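DUF1436 domain-containing protein (Neisseria meningitidis, PDB 2GKP) is of unknown function but belongs to the CdiI family and is probably an immunity protein of a contact-dependent growth inhibition system. Local coordinates at residues D11-Y16 against G32-D37; D115-L118 against L123-S126. One frame throughout, in Å; residues are numbered along the deposited sequence. Where two conformers were deposited one is given.

Interaction 1 of 2, residues D11-Y16 against G32-D37; sequences DYWAGY and GRYAPD
Tyr34 is the residue of 32-37 that meets strand 11-16, and it does so through Trp13 and Asp11. Strands 11-18 and 34-45 both pair with strand 23-30, and no hydrogen bond joins the two segments directly. Tyr34 CB lies over one face of the Trp13 five-membered ring, 3.9 Å from its centroid, in a CH-pi contact. The Tyr34 ring then forms an offset stack on that same five-membered ring. Trp13 and Tyr34 both turn CG anti to their carbonyl carbon (chi1 -75° and -69°), which lets the two rings overlap face on. The centroids are 4.1 Å apart and the planes are tilted by 19°. Trp13 CD1 sits over the centre of the Tyr34 ring and comes within 3.3 Å of Tyr34 CG. Trp13 NE1 lies 3.4 Å from Tyr34 CD2. At the far end of the ring, Tyr34 OH is 3.7 Å from Asp11 CB. This hydroxyl bonds to Thr67, and the carboxylate of Asp11 bonds to Trp117. The contact is therefore a dispersive, aromatic one at the protein surface. Trp13 covers one face of the Tyr34 ring and Thr67 holds its hydroxyl, which should limit its movement.

Interaction 2 of 2, residues D115-L118 against L123-S126; sequences DIWL and LKIS. With EDO (1,2-ethanediol), chain C.
A beta hairpin is formed by strands 112-119 and 122-132, and 115-118 and 123-126 are paired antiparallel in it, close to the turn, with axes 4.7 Å apart. Asp115 with Ser126 and Trp117 with Lys124 are hydrogen-bonded pairs. Ser126 N to Asp115 O measures 2.9 Å and Lys124 N to Trp117 O 2.8 Å; both bonds are nearly straight, and each pair has a return bond. Ile116 with Ile125 and Leu118 with Leu123 are non-hydrogen-bonded pairs. Ile116 CA still approaches Lys124 O at 3.3 Å as a CA-H...O contact.

The four aliphatic side chains share one face. Leu123 CD2 serves two neighbours: it is 3.7 Å from Leu118 CD1 and 3.9 Å from Ile116 CG2. Helices 51-63 and 152-164 pack on this face. On the other face, Lys124 runs fully extended, with CG trans to the backbone N (chi1 -179°). This carries its CD to the edge of the Trp117 ring, 3.7 Å from CE3 and in the ring plane. Trp117 NE1 bonds to Asp11. An ethanediol lies by Asp115 and Ser126, and it also bonds to Ser113 and Pro127. Its link to Asp115 is doubtful, being very short and involving one of two conformers.

The chemistry is thus two-sided: a buried hydrocarbon face looks toward the helices, while the other, with Asp115, Trp117, Lys124 and Ser126, is mixed polar and aromatic and partly exposed.

Overall arrangement
Interactions 1 and 2 lie in one antiparallel sheet, with centres about 9 Å apart. They meet where strand 11-18 pairs with strand 112-119. Tyr12 O and Ala14 O probably accept hydrogen bonds from Leu118 N and Ile116 N, both at 2.8 Å. The aromatic packing also crosses this border: Trp13 NE1 is 3.3 Å from Trp117 CD1, so Tyr34, Trp13 and Trp117 follow one another on one face. Tyr12 and Ala14 point to the opposite face and join Ile116 and Leu118 there. A bound sodium ion is about 6 Å from the Asp115 side chain and about 9 Å from that of Trp13.

Interaction 1 of 2, residues D11-Y16 against G32-D37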
ATOM      1  N   ASP A  11       7.300  10.010  -8.875  1.00 18.45           N
ATOM      2  CA  ASP A  11       6.453   9.591  -7.762  1.00 16.39           C
ATOM      3  C   ASP A  11       6.455   8.086  -7.601  1.00 15.79           C
ATOM      4  O   ASP A  11       6.318   7.374  -8.580  1.00 15.38           O
ATOM      5  CB  ASP A  11       5.013  10.054  -8.019  1.00 18.48           C
ATOM      6  CG  ASP A  11       4.918  11.558  -8.120  1.00 19.94           C
ATOM      7  OD1 ASP A  11       5.185  12.235  -7.099  1.00 19.82           O
ATOM      8  OD2 ASP A  11       4.601  12.038  -9.236  1.00 23.21           O
ATOM      9  N   TYR A  12       6.571   7.627  -6.353  1.00 13.30           N
ATOM     10  CA  TYR A  12       6.446   6.211  -6.054  1.00 12.53           C
ATOM     11  C   TYR A  12       5.390   6.062  -4.985  1.00 11.65           C
ATOM     12  O   TYR A  12       5.385   6.814  -4.010  1.00 12.40           O
ATOM     13  CB  TYR A  12       7.790   5.641  -5.556  1.00 12.45           C
ATOM     14  CG  TYR A  12       8.939   5.864  -6.514  1.00 12.74           C
ATOM     15  CD1 TYR A  12       9.307   4.867  -7.398  1.00 13.61           C
ATOM     16  CD2 TYR A  12       9.601   7.087  -6.572  1.00 13.98           C
ATOM     17  CE1 TYR A  12      10.360   5.062  -8.324  1.00 15.74           C
ATOM     18  CE2 TYR A  12      10.644   7.292  -7.479  1.00 16.10           C
ATOM     19  CZ  TYR A  12      11.003   6.271  -8.337  1.00 14.73           C
ATOM     20  OH  TYR A  12      12.034   6.449  -9.239  1.00 18.18           O
ATOM     21  N   TRP A  13       4.535   5.053  -5.156  1.00 12.11           N
ATOM     22  CA  TRP A  13       3.463   4.825  -4.219  1.00 11.05           C
ATOM     23  C   TRP A  13       3.375   3.370  -3.764  1.00 11.45           C
ATOM     24  O   TRP A  13       3.711   2.437  -4.522  1.00 12.15           O
ATOM     25  CB  TRP A  13       2.127   5.212  -4.857  1.00 12.13           C
ATOM     26  CG  TRP A  13       1.860   6.672  -4.976  1.00 12.20           C
ATOM     27  CD1 TRP A  13       2.313   7.520  -5.951  1.00 13.60           C
ATOM     28  CD2 TRP A  13       0.981   7.448  -4.148  1.00 13.28           C
ATOM     29  NE1 TRP A  13       1.777   8.779  -5.767  1.00 14.43           N
ATOM     30  CE2 TRP A  13       0.984   8.768  -4.649  1.00 13.54           C
ATOM     31  CE3 TRP A  13       0.226   7.163  -2.995  1.00 14.25           C
ATOM     32  CZ2 TRP A  13       0.222   9.788  -4.069  1.00 15.23           C
ATOM     33  CZ3 TRP A  13      -0.524   8.186  -2.421  1.00 16.18           C
ATOM     34  CH2 TRP A  13      -0.534   9.481  -2.968  1.00 15.75           C
ATOM     35  N   ALA A  14       2.866   3.189  -2.533  1.00 11.35           N
ATOM     36  CA  ALA A  14       2.667   1.858  -1.975  1.00 11.05           C
ATOM     37  C   ALA A  14       1.607   1.911  -0.919  1.00 10.45           C
ATOM     38  O   ALA A  14       1.220   2.975  -0.465  1.00 11.63           O
ATOM     39  CB  ALA A  14       3.990   1.264  -1.366  1.00 11.66           C
ATOM     40  N   GLY A  15       1.117   0.733  -0.536  1.00 11.49           N
ATOM     41  CA  GLY A  15       0.120   0.644   0.513  1.00 11.99           C
ATOM     42  C   GLY A  15       0.526  -0.346   1.601  1.00 11.20           C
ATOM     43  O   GLY A  15       1.282  -1.292   1.345  1.00 11.28           O
ATOM     44  N   TYR A  16      -0.026  -0.123   2.784  1.00 11.14           N
ATOM     45  CA  TYR A  16       0.287  -0.920   3.972  0.50 12.77           C
ATOM     46  C   TYR A  16      -1.037  -1.121   4.676  1.00 12.18           C
ATOM     47  O   TYR A  16      -1.577  -0.190   5.298  1.00 13.78           O
ATOM     48  CB  TYR A  16       1.318  -0.178   4.859  0.50 13.43           C
ATOM     49  CG  TYR A  16       1.556  -0.741   6.248  0.50 14.01           C
ATOM     50  CD1 TYR A  16       1.957  -2.057   6.440  0.50 15.29           C
ATOM     51  CD2 TYR A  16       1.446   0.073   7.370  0.50 11.30           C
ATOM     52  CE1 TYR A  16       2.210  -2.555   7.737  0.50 16.69           C
ATOM     53  CE2 TYR A  16       1.678  -0.420   8.670  0.50 14.04           C
ATOM     54  CZ  TYR A  16       2.053  -1.732   8.836  0.50 15.38           C
ATOM     55  OH  TYR A  16       2.304  -2.213  10.109  0.50 17.23           O
ATOM     56  N   GLY A  32      -0.736  10.144 -12.685  1.00 13.84           N
ATOM     57  CA  GLY A  32      -1.616  11.174 -12.146  1.00 14.13           C
ATOM     58  C   GLY A  32      -2.215  10.786 -10.824  1.00 13.66           C
ATOM     59  O   GLY A  32      -2.075  11.500  -9.836  1.00 14.83           O
ATOM     60  N   ARG A  33      -2.918   9.655 -10.810  1.00 13.47           N
ATOM     61  CA  ARG A  33      -3.390   9.033  -9.580  1.00 13.75           C
ATOM     62  C   ARG A  33      -2.906   7.583  -9.565  1.00 13.89           C
ATOM     63  O   ARG A  33      -2.723   6.955 -10.643  1.00 15.37           O
ATOM     64  CB  ARG A  33      -4.926   9.081  -9.464  1.00 14.11           C
ATOM     65  CG  ARG A  33      -5.504  10.490  -9.503  1.00 14.65           C
ATOM     66  CD  ARG A  33      -7.029  10.520  -9.324  1.00 15.67           C
ATOM     67  NE  ARG A  33      -7.412  10.492  -7.912  1.00 14.99           N
ATOM     68  CZ  ARG A  33      -7.547  11.561  -7.124  1.00 14.65           C
ATOM     69  NH1 ARG A  33      -7.957  11.397  -5.857  1.00 15.36           N
ATOM     70  NH2 ARG A  33      -7.255  12.791  -7.550  1.00 16.42           N
ATOM     71  N   TYR A  34      -2.734   7.057  -8.342  1.00 13.16           N
ATOM     72  CA  TYR A  34      -2.166   5.728  -8.164  1.00 13.73           C
ATOM     73  C   TYR A  34      -3.105   4.772  -7.444  1.00 13.25           C
ATOM     74  O   TYR A  34      -4.040   5.185  -6.732  1.00 15.40           O
ATOM     75  CB  TYR A  34      -0.823   5.833  -7.426  1.00 12.97           C
ATOM     76  CG  TYR A  34       0.236   6.479  -8.280  1.00 12.49           C
ATOM     77  CD1 TYR A  34       1.273   5.712  -8.797  1.00 13.91           C
ATOM     78  CD2 TYR A  34       0.188   7.831  -8.620  1.00 12.47           C
ATOM     79  CE1 TYR A  34       2.258   6.291  -9.585  1.00 14.58           C
ATOM     80  CE2 TYR A  34       1.184   8.402  -9.434  1.00 13.41           C
ATOM     81  CZ  TYR A  34       2.199   7.628  -9.906  1.00 14.30           C
ATOM     82  OH  TYR A  34       3.195   8.193 -10.707  1.00 15.38           O
ATOM     83  N   ALA A  35      -2.825   3.489  -7.626  1.00 13.05           N
ATOM     84  CA  ALA A  35      -3.691   2.442  -7.064  1.00 13.33           C
ATOM     85  C   ALA A  35      -2.931   1.146  -6.947  1.00 13.09           C
ATOM     86  O   ALA A  35      -1.884   0.986  -7.578  1.00 13.61           O
ATOM     87  CB  ALA A  35      -4.973   2.263  -7.904  1.00 14.86           C
ATOM     88  N   PRO A  36      -3.429   0.215  -6.120  1.00 13.68           N
ATOM     89  CA  PRO A  36      -2.718  -1.064  -5.992  1.00 13.17           C
ATOM     90  C   PRO A  36      -2.412  -1.683  -7.349  1.00 13.15           C
ATOM     91  O   PRO A  36      -3.293  -1.716  -8.228  1.00 13.83           O
ATOM     92  CB  PRO A  36      -3.715  -1.915  -5.210  1.00 13.60           C
ATOM     93  CG  PRO A  36      -4.425  -0.923  -4.333  1.00 15.15           C
ATOM     94  CD  PRO A  36      -4.592   0.313  -5.203  1.00 13.85           C
ATOM     95  N   ASP A  37      -1.188  -2.171  -7.521  1.00 13.46           N
ATOM     96  CA  ASP A  37      -0.758  -2.732  -8.822  1.00 14.02           C
ATOM     97  C   ASP A  37      -0.607  -4.246  -8.640  1.00 15.39           C
ATOM     98  O   ASP A  37       0.416  -4.725  -8.113  1.00 15.40           O
ATOM     99  CB  ASP A  37       0.565  -2.105  -9.241  1.00 14.05           C
ATOM    100  CG  ASP A  37       1.008  -2.548 -10.617  1.00 16.25           C
ATOM    101  OD1 ASP A  37       0.365  -3.450 -11.165  1.00 16.41           O
ATOM    102  OD2 ASP A  37       2.021  -2.027 -11.114  1.00 18.75           O
TER

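Interaction 2 of 2, residues D115-L118 against L123-S126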
ATOM      1  N   ASP A 115      -1.377   4.676   3.268  1.00 11.56           N
ATOM      2  CA  ASP A 115      -0.793   4.923   1.937  0.50 11.63           C
ATOM      3  C   ASP A 115       0.585   5.543   2.095  1.00 11.70           C
ATOM      4  O   ASP A 115       0.788   6.303   3.020  1.00 12.27           O
ATOM      5  CB  ASP A 115      -1.656   5.900   1.102  0.50 12.17           C
ATOM      6  CG  ASP A 115      -3.008   5.327   0.697  0.50 13.61           C
ATOM      7  OD1 ASP A 115      -3.285   4.121   0.895  0.50 14.59           O
ATOM      8  OD2 ASP A 115      -3.798   6.115   0.127  0.50 15.44           O
ATOM      9  N   ILE A 116       1.495   5.243   1.183  1.00 10.97           N
ATOM     10  CA  ILE A 116       2.844   5.862   1.259  1.00 11.77           C
ATOM     11  C   ILE A 116       3.149   6.443  -0.099  1.00 10.76           C
ATOM     12  O   ILE A 116       3.012   5.760  -1.139  1.00 11.42           O
ATOM     13  CB  ILE A 116       3.958   4.820   1.623  1.00 10.95           C
ATOM     14  CG1 ILE A 116       3.622   4.130   2.952  1.00 12.32           C
ATOM     15  CG2 ILE A 116       5.300   5.516   1.741  1.00 13.00           C
ATOM     16  CD1 ILE A 116       2.922   2.761   2.779  1.00 12.49           C
ATOM     17  N   TRP A 117       3.542   7.734  -0.071  1.00 12.20           N
ATOM     18  CA  TRP A 117       3.938   8.459  -1.279  1.00 11.88           C
ATOM     19  C   TRP A 117       5.369   8.978  -1.116  1.00 11.18           C
ATOM     20  O   TRP A 117       5.643   9.680  -0.163  1.00 11.24           O
ATOM     21  CB  TRP A 117       2.971   9.612  -1.531  1.00 13.51           C
ATOM     22  CG  TRP A 117       3.428  10.556  -2.627  1.00 13.90           C
ATOM     23  CD1 TRP A 117       3.982  10.236  -3.842  1.00 14.77           C
ATOM     24  CD2 TRP A 117       3.349  11.983  -2.585  1.00 16.01           C
ATOM     25  NE1 TRP A 117       4.228  11.384  -4.571  1.00 14.67           N
ATOM     26  CE2 TRP A 117       3.864  12.466  -3.812  1.00 15.63           C
ATOM     27  CE3 TRP A 117       2.892  12.902  -1.624  1.00 17.82           C
ATOM     28  CZ2 TRP A 117       3.916  13.827  -4.115  1.00 18.27           C
ATOM     29  CZ3 TRP A 117       2.985  14.266  -1.912  1.00 16.94           C
ATOM     30  CH2 TRP A 117       3.473  14.713  -3.164  1.00 17.13           C
ATOM     31  N   LEU A 118       6.265   8.547  -2.011  1.00 11.41           N
ATOM     32  CA  LEU A 118       7.642   9.052  -2.039  1.00 12.88           C
ATOM     33  C   LEU A 118       7.848   9.968  -3.237  1.00 13.69           C
ATOM     34  O   LEU A 118       7.533   9.608  -4.352  1.00 13.39           O
ATOM     35  CB  LEU A 118       8.593   7.869  -2.183  1.00 12.71           C
ATOM     36  CG  LEU A 118      10.097   8.192  -2.355  1.00 11.62           C
ATOM     37  CD1 LEU A 118      10.633   8.934  -1.147  1.00 12.43           C
ATOM     38  CD2 LEU A 118      10.852   6.886  -2.551  1.00 13.81           C
ATOM     39  N   LEU A 123       8.935  11.117   2.250  1.00 13.32           N
ATOM     40  CA  LEU A 123       7.946  10.041   2.457  1.00 12.58           C
ATOM     41  C   LEU A 123       6.724  10.587   3.188  1.00 12.58           C
ATOM     42  O   LEU A 123       6.836  10.981   4.360  1.00 14.74           O
ATOM     43  CB  LEU A 123       8.557   8.906   3.286  1.00 13.44           C
ATOM     44  CG  LEU A 123       9.609   8.103   2.557  1.00 14.73           C
ATOM     45  CD1 LEU A 123      10.463   7.373   3.579  1.00 17.52           C
ATOM     46  CD2 LEU A 123       8.897   7.112   1.626  1.00 17.21           C
ATOM     47  N   LYS A 124       5.562  10.599   2.526  1.00 12.76           N
ATOM     48  CA  LYS A 124       4.303  10.971   3.158  1.00 13.46           C
ATOM     49  C   LYS A 124       3.546   9.665   3.496  1.00 12.97           C
ATOM     50  O   LYS A 124       3.156   8.923   2.583  1.00 13.15           O
ATOM     51  CB  LYS A 124       3.473  11.857   2.219  1.00 14.66           C
ATOM     52  CG  LYS A 124       2.112  12.329   2.799  1.00 16.11           C
ATOM     53  CD  LYS A 124       1.411  13.222   1.795  1.00 20.71           C
ATOM     54  CE  LYS A 124       0.037  13.672   2.235  1.00 23.16           C
ATOM     55  NZ  LYS A 124      -0.454  14.583   1.194  1.00 28.20           N
ATOM     56  N   ILE A 125       3.378   9.401   4.796  1.00 12.18           N
ATOM     57  CA  ILE A 125       2.771   8.138   5.243  1.00 12.69           C
ATOM     58  C   ILE A 125       1.428   8.499   5.879  1.00 13.14           C
ATOM     59  O   ILE A 125       1.394   9.143   6.918  1.00 13.55           O
ATOM     60  CB  ILE A 125       3.689   7.372   6.223  1.00 12.52           C
ATOM     61  CG1 ILE A 125       5.122   7.196   5.642  1.00 13.87           C
ATOM     62  CG2 ILE A 125       3.080   6.049   6.603  1.00 12.87           C
ATOM     63  CD1 ILE A 125       6.186   6.684   6.686  1.00 15.36           C
ATOM     64  N   SER A 126       0.339   8.112   5.226  1.00 12.88           N
ATOM     65  CA  SER A 126      -0.983   8.655   5.564  1.00 13.27           C
ATOM     66  C   SER A 126      -1.911   7.585   6.097  1.00 12.24           C
ATOM     67  O   SER A 126      -2.155   6.583   5.422  1.00 12.40           O
ATOM     68  CB  SER A 126      -1.651   9.230   4.324  1.00 14.06           C
ATOM     69  OG  SER A 126      -0.913  10.323   3.783  1.00 18.42           O
TER
HETATM   70  C1  EDO C 402      -4.573   5.891   3.593  1.00 27.26           C
HETATM   71  O1  EDO C 402      -4.723   7.305   3.372  1.00 28.06           O
HETATM   72  C2  EDO C 402      -5.670   5.152   2.819  1.00 30.63           C
HETATM   73  O2  EDO C 402      -5.313   3.849   2.342  1.00 29.37           O